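Local atomic coordinates of conserved hypothetical protein (Corynebacterium diphtheriae NCTC 13129, PDB entry 2GS5), a protein that is of unknown function but belongs to the YqgE/AlgH (UPF0301) family of bacterial proteins. Residues A[35-40]-A[153-158]; A[20-25]-A[176-181]; A[104-109]-A[114-119]; A[48-53]-A[89-94]. All coordinates share one frame; numbering follows the deposited sequence.

In the fold
All four contacts involve one mixed beta sheet; contact 2 packs a helix on it. Contacts 1, 2 and 4 are buried and apolar, with no hydrogen bond or salt bridge between the paired segments. Contact 3 is a partly exposed hairpin, held by backbone bonds and edged with water. Contacts 1 and 2 use opposite faces of strand 19-23. In contact 1 a tryptophan passes over that strand, and the helix of contact 2 packs on its other side. Contact 4 differs: its valines point at each other from two strands that both pair with strand 129-141. Strand 36-42 of contact 1 pairs with strand 47-51 of contact 4, and strand 87-94 of contact 4 with the hairpin of contact 3.

Contact 1. Residues A[35-40]-A[153-158]; sequences SVILII and GDWFVA
W155 carries this contact, reaching S35 and I37 with the far end of its indole. In chain order, G153 comes first. It closes helix 145-151 with a positive phi, in a Schellman motif, and the chain then turns into strand 155-159. W155 is the first residue of that strand. Its CG lies anti to the carbonyl carbon (chi1 -51°), and the benzo part of the ring extends towards strand 36-42. S35 OG sits at the ring edge, in the ring plane, 3.5 Å from W155 CZ3. I37 brings its delta methyl obliquely to the next corner, with I37 CD1 3.6 Å from W155 CH2. Further on, V157 has the backbone nearest to I37, yet the two CA atoms are 9.4 Å apart. That gap holds strand 19-23, which pairs with both strands. The indole bridges it by passing over L21.

The polar groups beside the contact have their partners in other residues. W155 NE1 bonds E149 OE1 on the preceding helix, which should fix the turn of the ring. S35 OG bonds F32 O. The contact itself is therefore apolar packing plus a hydroxyl oxygen against a C-H edge. Any attraction there is probably weak and electrostatic, and cohesion comes mainly from burying the indole edge and the isoleucine methyl.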
loop_
_atom_site.group_PDB
_atom_site.type_symbol
_atom_site.label_atom_id
_atom_site.label_comp_id
_atom_site.label_asym_id
_atom_site.label_seq_id
_atom_site.Cartn_x
_atom_site.Cartn_y
_atom_site.Cartn_z
ATOM N N SER A 35 0.263 10.531 -0.405
ATOM C CA SER A 35 0.399 9.136 -0.034
ATOM C C SER A 35 -0.579 8.257 -0.802
ATOM O O SER A 35 -1.606 8.714 -1.325
ATOM C CB SER A 35 0.212 8.956 1.475
ATOM O OG SER A 35 -1.042 9.424 1.930
ATOM N N VAL A 36 -0.223 6.979 -0.873
ATOM C CA VAL A 36 -1.071 5.932 -1.427
ATOM C C VAL A 36 -1.024 4.803 -0.420
ATOM O O VAL A 36 -0.053 4.041 -0.385
ATOM C CB VAL A 36 -0.558 5.428 -2.786
ATOM C CG1 VAL A 36 -1.419 4.283 -3.308
ATOM C CG2 VAL A 36 -0.495 6.582 -3.791
ATOM N N ILE A 37 -2.054 4.718 0.420
ATOM C CA ILE A 37 -1.980 3.834 1.578
ATOM C C ILE A 37 -2.727 2.541 1.315
ATOM O O ILE A 37 -3.939 2.535 1.195
ATOM C CB ILE A 37 -2.491 4.529 2.849
ATOM C CG1 ILE A 37 -1.620 5.769 3.127
ATOM C CG2 ILE A 37 -2.441 3.561 4.055
ATOM C CD1 ILE A 37 -2.129 6.644 4.204
ATOM N N LEU A 38 -1.971 1.451 1.209
ATOM C CA LEU A 38 -2.541 0.119 1.040
ATOM C C LEU A 38 -3.133 -0.360 2.353
ATOM O O LEU A 38 -2.425 -0.472 3.353
ATOM C CB LEU A 38 -1.462 -0.858 0.592
ATOM C CG LEU A 38 -1.857 -2.321 0.438
ATOM C CD1 LEU A 38 -2.849 -2.501 -0.691
ATOM C CD2 LEU A 38 -0.620 -3.186 0.219
ATOM N N ILE A 39 -4.429 -0.648 2.342
ATOM C CA ILE A 39 -5.105 -1.193 3.517
ATOM C C ILE A 39 -4.697 -2.652 3.689
ATOM O O ILE A 39 -4.868 -3.467 2.775
ATOM C CB ILE A 39 -6.645 -1.056 3.407
ATOM C CG1 ILE A 39 -7.026 0.424 3.324
ATOM C CG2 ILE A 39 -7.348 -1.760 4.577
ATOM C CD1 ILE A 39 -8.485 0.662 3.000
ATOM N N ILE A 40 -4.119 -2.963 4.851
ATOM C CA ILE A 40 -3.632 -4.322 5.143
ATOM C C ILE A 40 -4.466 -5.045 6.203
ATOM O O ILE A 40 -4.314 -6.258 6.402
ATOM C CB ILE A 40 -2.138 -4.293 5.576
ATOM C CG1 ILE A 40 -1.935 -3.500 6.877
ATOM C CG2 ILE A 40 -1.280 -3.717 4.449
ATOM C CD1 ILE A 40 -0.483 -3.449 7.329
ATOM N N GLY A 153 -13.590 14.092 1.937
ATOM C CA GLY A 153 -12.849 14.229 0.683
ATOM C C GLY A 153 -11.343 14.005 0.776
ATOM O O GLY A 153 -10.629 14.281 -0.190
ATOM N N ASP A 154 -10.866 13.477 1.906
ATOM C CA ASP A 154 -9.415 13.301 2.155
ATOM C C ASP A 154 -8.761 12.224 1.303
ATOM O O ASP A 154 -7.562 12.310 0.988
ATOM C CB ASP A 154 -9.142 12.920 3.617
ATOM C CG ASP A 154 -9.415 14.041 4.596
ATOM O OD1 ASP A 154 -9.849 15.150 4.178
ATOM O OD2 ASP A 154 -9.211 13.789 5.803
ATOM N N TRP A 155 -9.538 11.199 0.970
ATOM C CA TRP A 155 -9.021 10.013 0.306
ATOM C C TRP A 155 -9.948 9.573 -0.803
ATOM O O TRP A 155 -11.159 9.750 -0.699
ATOM C CB TRP A 155 -8.943 8.845 1.281
ATOM C CG TRP A 155 -8.251 9.133 2.555
ATOM C CD1 TRP A 155 -8.832 9.344 3.762
ATOM C CD2 TRP A 155 -6.842 9.231 2.763
ATOM N NE1 TRP A 155 -7.880 9.568 4.712
ATOM C CE2 TRP A 155 -6.645 9.510 4.123
ATOM C CE3 TRP A 155 -5.726 9.108 1.929
ATOM C CZ2 TRP A 155 -5.377 9.680 4.671
ATOM C CZ3 TRP A 155 -4.462 9.271 2.483
ATOM C CH2 TRP A 155 -4.301 9.551 3.836
ATOM N N PHE A 156 -9.368 8.992 -1.848
ATOM C CA PHE A 156 -10.116 8.273 -2.865
ATOM C C PHE A 156 -9.721 6.804 -2.756
ATOM O O PHE A 156 -8.540 6.465 -2.780
ATOM C CB PHE A 156 -9.818 8.823 -4.263
ATOM C CG PHE A 156 -10.627 8.178 -5.356
ATOM C CD1 PHE A 156 -11.888 8.645 -5.678
ATOM C CD2 PHE A 156 -10.119 7.096 -6.060
ATOM C CE1 PHE A 156 -12.632 8.054 -6.696
ATOM C CE2 PHE A 156 -10.852 6.505 -7.057
ATOM C CZ PHE A 156 -12.102 6.968 -7.378
ATOM N N VAL A 157 -10.724 5.946 -2.614
ATOM C CA VAL A 157 -10.508 4.515 -2.434
ATOM C C VAL A 157 -10.476 3.846 -3.795
ATOM O O VAL A 157 -11.422 3.984 -4.570
ATOM C CB VAL A 157 -11.601 3.905 -1.562
ATOM C CG1 VAL A 157 -11.363 2.417 -1.314
ATOM C CG2 VAL A 157 -11.661 4.639 -0.261
ATOM N N ALA A 158 -9.384 3.148 -4.091
ATOM C CA ALA A 158 -9.198 2.485 -5.390
ATOM C C ALA A 158 -8.540 1.128 -5.220
ATOM O O ALA A 158 -7.808 0.907 -4.266
ATOM C CB ALA A 158 -8.337 3.342 -6.305
#

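Contact 2. Residues A[20-25]-A[176-181]; sequences VLVAAP and DVMRRQ
V22 and V177 mark the closest backbone approach of strand 19-23 to helix 173-179, with their CA atoms 7.7 Å apart. Both side chains point into the gap and slide past each other in opposite directions. V22 CG2 meets V177 CG1 at 3.6 Å. V22 uses its other branch too: V22 CG1 lies 3.7 Å from SE of the selenomethionine M178. The M178 chain bends at chi2 and again at chi3 (both near -75°), which curls the selenium back to the strand. V20 adds a looser touch, V20 CG2 to V177 CG1 at 4.3 Å.

Segment 176-181 has polar ties of its own. V177 O accepts R180 N and Q181 NE2 from opposite faces of its carbonyl plane, and the Q181 NE2 bond is 3.0 Å long. On the outer side R179 NH1 forms a salt bridge to D176 OD1 at 2.8 Å, in the guanidinium plane.

Strand 19-23 runs between strands 36-42 and 155-159, and the helix covers the face bearing V20 and V22. V177 also touches V36 on one neighbouring strand, Q181 touches F156 and A158 on the other, and R180 reaches D164 of helix 162-166 in a salt bridge.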
loop_
_atom_site.group_PDB
_atom_site.type_symbol
_atom_site.label_atom_id
_atom_site.label_comp_id
_atom_site.label_asym_id
_atom_site.label_seq_id
_atom_site.Cartn_x
_atom_site.Cartn_y
_atom_site.Cartn_z
ATOM N N VAL A 20 -6.296 0.785 -1.987
ATOM C CA VAL A 20 -5.445 1.910 -1.603
ATOM C C VAL A 20 -6.287 3.152 -1.337
ATOM O O VAL A 20 -7.328 3.364 -1.953
ATOM C CB VAL A 20 -4.364 2.243 -2.642
ATOM C CG1 VAL A 20 -3.262 1.183 -2.599
ATOM C CG2 VAL A 20 -4.942 2.351 -4.038
ATOM N N LEU A 21 -5.823 3.934 -0.371
ATOM C CA LEU A 21 -6.355 5.240 -0.044
ATOM C C LEU A 21 -5.436 6.245 -0.711
ATOM O O LEU A 21 -4.259 6.349 -0.351
ATOM C CB LEU A 21 -6.355 5.464 1.462
ATOM C CG LEU A 21 -7.141 4.452 2.293
ATOM C CD1 LEU A 21 -6.881 4.614 3.796
ATOM C CD2 LEU A 21 -8.621 4.565 1.967
ATOM N N VAL A 22 -5.970 6.976 -1.688
ATOM C CA VAL A 22 -5.168 7.922 -2.455
ATOM C C VAL A 22 -5.377 9.306 -1.866
ATOM O O VAL A 22 -6.504 9.790 -1.821
ATOM C CB VAL A 22 -5.583 7.928 -3.929
ATOM C CG1 VAL A 22 -4.687 8.873 -4.723
ATOM C CG2 VAL A 22 -5.556 6.507 -4.499
ATOM N N ALA A 23 -4.300 9.935 -1.394
ATOM C CA ALA A 23 -4.401 11.255 -0.757
ATOM C C ALA A 23 -4.975 12.312 -1.713
ATOM O O ALA A 23 -4.579 12.401 -2.883
ATOM C CB ALA A 23 -3.044 11.717 -0.236
ATOM N N ALA A 24 -5.902 13.119 -1.220
ATOM C CA ALA A 24 -6.369 14.289 -1.960
ATOM C C ALA A 24 -5.180 15.180 -2.298
ATOM O O ALA A 24 -4.275 15.328 -1.488
ATOM C CB ALA A 24 -7.384 15.063 -1.128
ATOM N N PRO A 25 -5.179 15.778 -3.509
ATOM C CA PRO A 25 -4.123 16.719 -3.872
ATOM C C PRO A 25 -3.840 17.784 -2.810
ATOM O O PRO A 25 -2.680 18.165 -2.611
ATOM C CB PRO A 25 -4.670 17.365 -5.145
ATOM C CG PRO A 25 -5.490 16.306 -5.762
ATOM C CD PRO A 25 -6.115 15.547 -4.626
ATOM N N ASP A 176 0.836 7.679 -10.678
ATOM C CA ASP A 176 0.464 6.503 -11.452
ATOM C C ASP A 176 -0.912 5.986 -11.034
ATOM O O ASP A 176 -1.729 5.620 -11.872
ATOM C CB ASP A 176 1.499 5.383 -11.289
ATOM C CG ASP A 176 2.831 5.694 -11.957
ATOM O OD1 ASP A 176 2.987 6.773 -12.566
ATOM O OD2 ASP A 176 3.736 4.831 -11.876
ATOM N N VAL A 177 -1.191 5.983 -9.735
ATOM C CA VAL A 177 -2.503 5.509 -9.273
ATOM C C VAL A 177 -3.604 6.466 -9.736
ATOM O O VAL A 177 -4.659 6.023 -10.176
ATOM C CB VAL A 177 -2.564 5.310 -7.742
ATOM C CG1 VAL A 177 -3.968 4.898 -7.318
ATOM C CG2 VAL A 177 -1.535 4.266 -7.310
HETATM N N MSE A 178 -3.354 7.775 -9.667
HETATM C CA MSE A 178 -4.332 8.765 -10.118
HETATM C C MSE A 178 -4.676 8.581 -11.598
HETATM O O MSE A 178 -5.825 8.737 -12.001
HETATM C CB MSE A 178 -3.804 10.190 -9.868
HETATM C CG MSE A 178 -3.794 10.603 -8.400
HETATM SE SE MSE A 178 -5.585 10.932 -7.681
HETATM C CE MSE A 178 -5.900 12.679 -8.486
ATOM N N ARG A 179 -3.680 8.232 -12.400
ATOM C CA ARG A 179 -3.905 8.002 -13.834
ATOM C C ARG A 179 -4.805 6.802 -14.181
ATOM O O ARG A 179 -5.360 6.757 -15.290
ATOM C CB ARG A 179 -2.578 7.868 -14.565
ATOM C CG ARG A 179 -1.981 9.200 -14.940
ATOM C CD ARG A 179 -0.664 9.001 -15.673
ATOM N NE ARG A 179 0.453 8.744 -14.762
ATOM C CZ ARG A 179 1.072 9.689 -14.052
ATOM N NH1 ARG A 179 2.090 9.366 -13.273
ATOM N NH2 ARG A 179 0.681 10.951 -14.117
ATOM N N ARG A 180 -4.945 5.848 -13.259
ATOM C CA ARG A 180 -5.836 4.694 -13.450
ATOM C C ARG A 180 -7.295 4.966 -13.114
ATOM O O ARG A 180 -8.155 4.129 -13.392
ATOM C CB ARG A 180 -5.421 3.527 -12.546
ATOM C CG ARG A 180 -4.069 2.939 -12.783
ATOM C CD ARG A 180 -4.036 1.509 -12.257
ATOM N NE ARG A 180 -4.312 1.385 -10.814
ATOM C CZ ARG A 180 -3.381 1.407 -9.856
ATOM N NH1 ARG A 180 -2.099 1.580 -10.155
ATOM N NH2 ARG A 180 -3.733 1.255 -8.585
ATOM N N GLN A 181 -7.579 6.095 -12.469
ATOM C CA GLN A 181 -8.911 6.346 -11.911
ATOM C C GLN A 181 -9.826 7.032 -12.911
ATOM O O GLN A 181 -9.348 7.562 -13.901
ATOM C CB GLN A 181 -8.779 7.167 -10.626
ATOM C CG GLN A 181 -7.817 6.556 -9.602
ATOM C CD GLN A 181 -8.044 5.061 -9.404
ATOM O OE1 GLN A 181 -9.182 4.616 -9.315
ATOM N NE2 GLN A 181 -6.963 4.286 -9.341
#

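Contact 3. Residues A[104-109]-A[114-119]; sequences DNLTRL and VMVNLG
The amides of N105 and N117 meet obliquely at the open end of the hairpin, with their planes 69° apart. The two stems pack together, N105 CB lying 3.9 Å from N117 CB. N117 OD1 accepts G119 N at 2.9 Å in the carbonyl plane, an Asx turn. On the nitrogen side, N117 ND2 donates to a water that in turn donates to D104 O. The CG of N117 is anti to its backbone N (chi1 -169°), which sets the amide between these partners.

The backbones form an antiparallel beta hairpin of strands 106-110 and 113-116, and the latter also pairs with strand 87-94. T107 and M115 are the hydrogen-bonded pair: M115 N to T107 O is 2.8 Å and T107 N to M115 O is 3.0 Å. N117 N to N105 O, 2.9 Å, continues the ladder nearly straight at 175°. A second water spans T107 OG1 and M115 O.

On the face of L106, the CD2 methyl lies 3.9 Å from V116 CG2 and 4.1 Å from V114 CG2, with I125 of helix 122-125 beside L106 and V116. On the other face T107 runs alongside the selenomethionine M115, and L109 crosses M115 at about a right angle.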
loop_
_atom_site.group_PDB
_atom_site.type_symbol
_atom_site.label_atom_id
_atom_site.label_comp_id
_atom_site.label_asym_id
_atom_site.label_seq_id
_atom_site.Cartn_x
_atom_site.Cartn_y
_atom_site.Cartn_z
ATOM N N ASP A 104 0.329 -20.870 5.147
ATOM C CA ASP A 104 0.161 -20.278 6.471
ATOM C C ASP A 104 0.889 -18.950 6.621
ATOM O O ASP A 104 0.387 -18.042 7.273
ATOM C CB ASP A 104 0.624 -21.247 7.554
ATOM C CG ASP A 104 -0.343 -22.404 7.757
ATOM O OD1 ASP A 104 -1.490 -22.335 7.263
ATOM O OD2 ASP A 104 0.040 -23.383 8.428
ATOM N N ASN A 105 2.062 -18.828 6.006
ATOM C CA ASN A 105 2.852 -17.591 6.120
ATOM C C ASN A 105 2.491 -16.475 5.134
ATOM O O ASN A 105 3.175 -15.450 5.086
ATOM C CB ASN A 105 4.346 -17.908 6.037
ATOM C CG ASN A 105 4.861 -18.594 7.289
ATOM O OD1 ASN A 105 5.601 -19.566 7.212
ATOM N ND2 ASN A 105 4.467 -18.082 8.446
ATOM N N LEU A 106 1.425 -16.665 4.354
ATOM C CA LEU A 106 0.884 -15.604 3.517
ATOM C C LEU A 106 -0.557 -15.309 3.909
ATOM O O LEU A 106 -1.331 -16.234 4.187
ATOM C CB LEU A 106 0.931 -15.993 2.039
ATOM C CG LEU A 106 2.312 -16.312 1.468
ATOM C CD1 LEU A 106 2.188 -16.717 0.001
ATOM C CD2 LEU A 106 3.273 -15.134 1.631
ATOM N N THR A 107 -0.895 -14.025 3.966
ATOM C CA THR A 107 -2.250 -13.579 4.255
ATOM C C THR A 107 -2.756 -12.787 3.063
ATOM O O THR A 107 -2.183 -11.751 2.717
ATOM C CB THR A 107 -2.279 -12.678 5.504
ATOM O OG1 THR A 107 -1.856 -13.434 6.641
ATOM C CG2 THR A 107 -3.683 -12.120 5.742
ATOM N N ARG A 108 -3.808 -13.293 2.423
ATOM C CA ARG A 108 -4.417 -12.629 1.282
ATOM C C ARG A 108 -4.986 -11.279 1.700
ATOM O O ARG A 108 -5.688 -11.185 2.700
ATOM C CB ARG A 108 -5.543 -13.499 0.705
ATOM C CG ARG A 108 -6.343 -12.873 -0.427
ATOM C CD ARG A 108 -7.508 -13.774 -0.845
ATOM N NE ARG A 108 -8.617 -13.016 -1.424
ATOM C CZ ARG A 108 -9.462 -12.249 -0.727
ATOM N NH1 ARG A 108 -10.438 -11.603 -1.357
ATOM N NH2 ARG A 108 -9.340 -12.112 0.592
ATOM N N LEU A 109 -4.665 -10.251 0.932
ATOM C CA LEU A 109 -5.305 -8.958 1.059
ATOM C C LEU A 109 -6.434 -8.931 0.032
ATOM O O LEU A 109 -7.605 -9.051 0.392
ATOM C CB LEU A 109 -4.286 -7.841 0.850
ATOM C CG LEU A 109 -3.169 -7.810 1.904
ATOM C CD1 LEU A 109 -2.186 -6.717 1.561
ATOM C CD2 LEU A 109 -3.722 -7.599 3.316
ATOM N N VAL A 114 -0.497 -10.004 -0.881
ATOM C CA VAL A 114 -0.460 -10.727 0.373
ATOM C C VAL A 114 0.422 -10.014 1.385
ATOM O O VAL A 114 1.338 -9.291 1.017
ATOM C CB VAL A 114 0.117 -12.162 0.195
ATOM C CG1 VAL A 114 -0.869 -13.051 -0.537
ATOM C CG2 VAL A 114 1.483 -12.123 -0.513
HETATM N N MSE A 115 0.116 -10.203 2.663
HETATM C CA MSE A 115 1.062 -9.862 3.722
HETATM C C MSE A 115 1.932 -11.097 3.984
HETATM O O MSE A 115 1.410 -12.194 4.190
HETATM C CB MSE A 115 0.321 -9.412 4.992
HETATM C CG MSE A 115 0.038 -7.908 5.109
HETATM SE SE MSE A 115 -0.332 -7.595 6.991
HETATM C CE MSE A 115 -1.719 -8.942 7.299
ATOM N N VAL A 116 3.253 -10.916 3.965
ATOM C CA VAL A 116 4.202 -12.008 4.159
ATOM C C VAL A 116 4.617 -12.029 5.617
ATOM O O VAL A 116 5.036 -11.007 6.160
ATOM C CB VAL A 116 5.464 -11.817 3.293
ATOM C CG1 VAL A 116 6.445 -12.966 3.497
ATOM C CG2 VAL A 116 5.086 -11.687 1.816
ATOM N N ASN A 117 4.477 -13.182 6.258
ATOM C CA ASN A 117 4.947 -13.342 7.612
ATOM C C ASN A 117 6.464 -13.381 7.615
ATOM O O ASN A 117 7.061 -14.322 7.093
ATOM C CB ASN A 117 4.379 -14.624 8.224
ATOM C CG ASN A 117 4.605 -14.707 9.706
ATOM O OD1 ASN A 117 5.705 -14.444 10.204
ATOM N ND2 ASN A 117 3.557 -15.087 10.435
ATOM N N LEU A 118 7.095 -12.355 8.193
ATOM C CA LEU A 118 8.559 -12.233 8.127
ATOM C C LEU A 118 9.287 -13.196 9.065
ATOM O O LEU A 118 10.513 -13.237 9.084
ATOM C CB LEU A 118 9.001 -10.786 8.364
ATOM C CG LEU A 118 8.524 -9.794 7.300
ATOM C CD1 LEU A 118 8.970 -8.360 7.617
ATOM C CD2 LEU A 118 8.965 -10.205 5.899
ATOM N N GLY A 119 8.527 -13.966 9.842
ATOM C CA GLY A 119 9.071 -15.098 10.582
ATOM C C GLY A 119 9.230 -16.358 9.745
ATOM O O GLY A 119 9.823 -17.341 10.206
HETATM O O HOH W 1 1.146 -15.683 8.574
HETATM O O HOH W 2 0.902 -13.281 6.894
#

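Contact 4. Residues A[48-53]-A[89-94]; sequences FGVNLA and VGVGVT
V50 meets V89 and V91 through methyl groups, and this apolar packing is the whole of the direct contact. The two branches of V50 divide the work. V50 CG1 lies 4.3 Å from V89 CG2, and V50 CG2 lies 4.2 Å from V91 CG2. V50 CG1 is anti to its carbonyl carbon (chi1 -68°), which spreads the fork over two residues of the other strand. V89 and V91 point the same way because they alternate with G90, and each offers the branch beside its own backbone N. At these distances the methyls touch lightly. The backbones stay well apart, with V50 CA and V89 CA at 8.3 Å.

Polar interactions lie to the side. After strand 47-51 the chain bends in an Asx turn, where N51 OD1 accepts A53 N at 3.1 Å. The donor stands well above the carbonyl plane, 70° out of it. The same oxygen accepts V36 N, which ties the turn to strand 36-42.

Strand 129-141 pairs antiparallel with both strands, and V50 faces V89 and V91 across the interior that the sheet partly encloses. F135 of strand 129-141 is touched by V50 and by V91. L38 of strand 36-42 adds to the cluster on V91. Helix 162-166 lies against the same region, with V165 on V91 and T166 on V93. The contact is near the centre of the chain.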
loop_
_atom_site.group_PDB
_atom_site.type_symbol
_atom_site.label_atom_id
_atom_site.label_comp_id
_atom_site.label_asym_id
_atom_site.label_seq_id
_atom_site.Cartn_x
_atom_site.Cartn_y
_atom_site.Cartn_z
ATOM N N PHE A 48 -5.767 -0.505 9.346
ATOM C CA PHE A 48 -4.318 -0.321 9.264
ATOM C C PHE A 48 -3.886 -0.297 7.825
ATOM O O PHE A 48 -4.428 -1.035 6.998
ATOM C CB PHE A 48 -3.588 -1.477 9.951
ATOM C CG PHE A 48 -3.936 -1.626 11.406
ATOM C CD1 PHE A 48 -3.146 -1.047 12.380
ATOM C CD2 PHE A 48 -5.062 -2.344 11.792
ATOM C CE1 PHE A 48 -3.470 -1.190 13.724
ATOM C CE2 PHE A 48 -5.395 -2.494 13.130
ATOM C CZ PHE A 48 -4.589 -1.910 14.094
ATOM N N GLY A 49 -2.881 0.513 7.516
ATOM C CA GLY A 49 -2.346 0.568 6.176
ATOM C C GLY A 49 -0.888 0.931 6.129
ATOM O O GLY A 49 -0.320 1.360 7.132
ATOM N N VAL A 50 -0.282 0.686 4.973
ATOM C CA VAL A 50 1.075 1.139 4.712
ATOM C C VAL A 50 1.123 1.983 3.432
ATOM O O VAL A 50 0.632 1.592 2.359
ATOM C CB VAL A 50 2.092 -0.042 4.631
ATOM C CG1 VAL A 50 2.287 -0.716 6.012
ATOM C CG2 VAL A 50 1.696 -1.061 3.568
ATOM N N ASN A 51 1.738 3.153 3.561
ATOM C CA ASN A 51 2.002 3.997 2.413
ATOM C C ASN A 51 2.930 3.271 1.454
ATOM O O ASN A 51 3.903 2.654 1.892
ATOM C CB ASN A 51 2.636 5.304 2.884
ATOM C CG ASN A 51 2.718 6.363 1.794
ATOM O OD1 ASN A 51 2.182 6.213 0.695
ATOM N ND2 ASN A 51 3.402 7.457 2.113
ATOM N N LEU A 52 2.621 3.353 0.162
ATOM C CA LEU A 52 3.421 2.745 -0.896
ATOM C C LEU A 52 4.336 3.736 -1.612
ATOM O O LEU A 52 5.152 3.331 -2.444
ATOM C CB LEU A 52 2.500 2.104 -1.941
ATOM C CG LEU A 52 1.501 1.068 -1.434
ATOM C CD1 LEU A 52 0.709 0.496 -2.611
ATOM C CD2 LEU A 52 2.219 -0.047 -0.678
ATOM N N ALA A 53 4.200 5.019 -1.283
ATOM C CA ALA A 53 4.743 6.096 -2.108
ATOM C C ALA A 53 6.057 6.687 -1.634
ATOM O O ALA A 53 6.618 7.554 -2.325
ATOM C CB ALA A 53 3.698 7.210 -2.246
ATOM N N VAL A 89 6.637 -4.523 8.018
ATOM C CA VAL A 89 5.589 -5.305 7.344
ATOM C C VAL A 89 6.136 -5.707 5.974
ATOM O O VAL A 89 6.764 -4.896 5.308
ATOM C CB VAL A 89 4.298 -4.421 7.084
ATOM C CG1 VAL A 89 3.288 -5.129 6.150
ATOM C CG2 VAL A 89 3.642 -4.034 8.373
ATOM N N GLY A 90 5.878 -6.937 5.540
ATOM C CA GLY A 90 6.171 -7.344 4.153
ATOM C C GLY A 90 4.882 -7.480 3.365
ATOM O O GLY A 90 3.951 -8.154 3.817
ATOM N N VAL A 91 4.830 -6.842 2.199
ATOM C CA VAL A 91 3.729 -7.020 1.265
ATOM C C VAL A 91 4.286 -7.684 0.003
ATOM O O VAL A 91 5.243 -7.190 -0.596
ATOM C CB VAL A 91 3.050 -5.689 0.902
ATOM C CG1 VAL A 91 1.876 -5.943 -0.031
ATOM C CG2 VAL A 91 2.547 -4.979 2.161
ATOM N N GLY A 92 3.693 -8.806 -0.387
ATOM C CA GLY A 92 4.122 -9.543 -1.560
ATOM C C GLY A 92 3.065 -9.604 -2.638
ATOM O O GLY A 92 1.893 -9.290 -2.412
ATOM N N VAL A 93 3.515 -10.009 -3.820
ATOM C CA VAL A 93 2.665 -10.353 -4.944
ATOM C C VAL A 93 2.842 -11.857 -5.165
ATOM O O VAL A 93 3.960 -12.321 -5.375
ATOM C CB VAL A 93 3.077 -9.568 -6.209
ATOM C CG1 VAL A 93 2.227 -9.971 -7.426
ATOM C CG2 VAL A 93 3.032 -8.040 -5.945
ATOM N N THR A 94 1.762 -12.629 -5.063
ATOM C CA THR A 94 1.882 -14.084 -5.191
ATOM C C THR A 94 2.320 -14.482 -6.599
ATOM O O THR A 94 1.924 -13.862 -7.588
ATOM C CB THR A 94 0.565 -14.819 -4.848
ATOM O OG1 THR A 94 -0.472 -14.386 -5.728
ATOM C CG2 THR A 94 0.144 -14.565 -3.397
#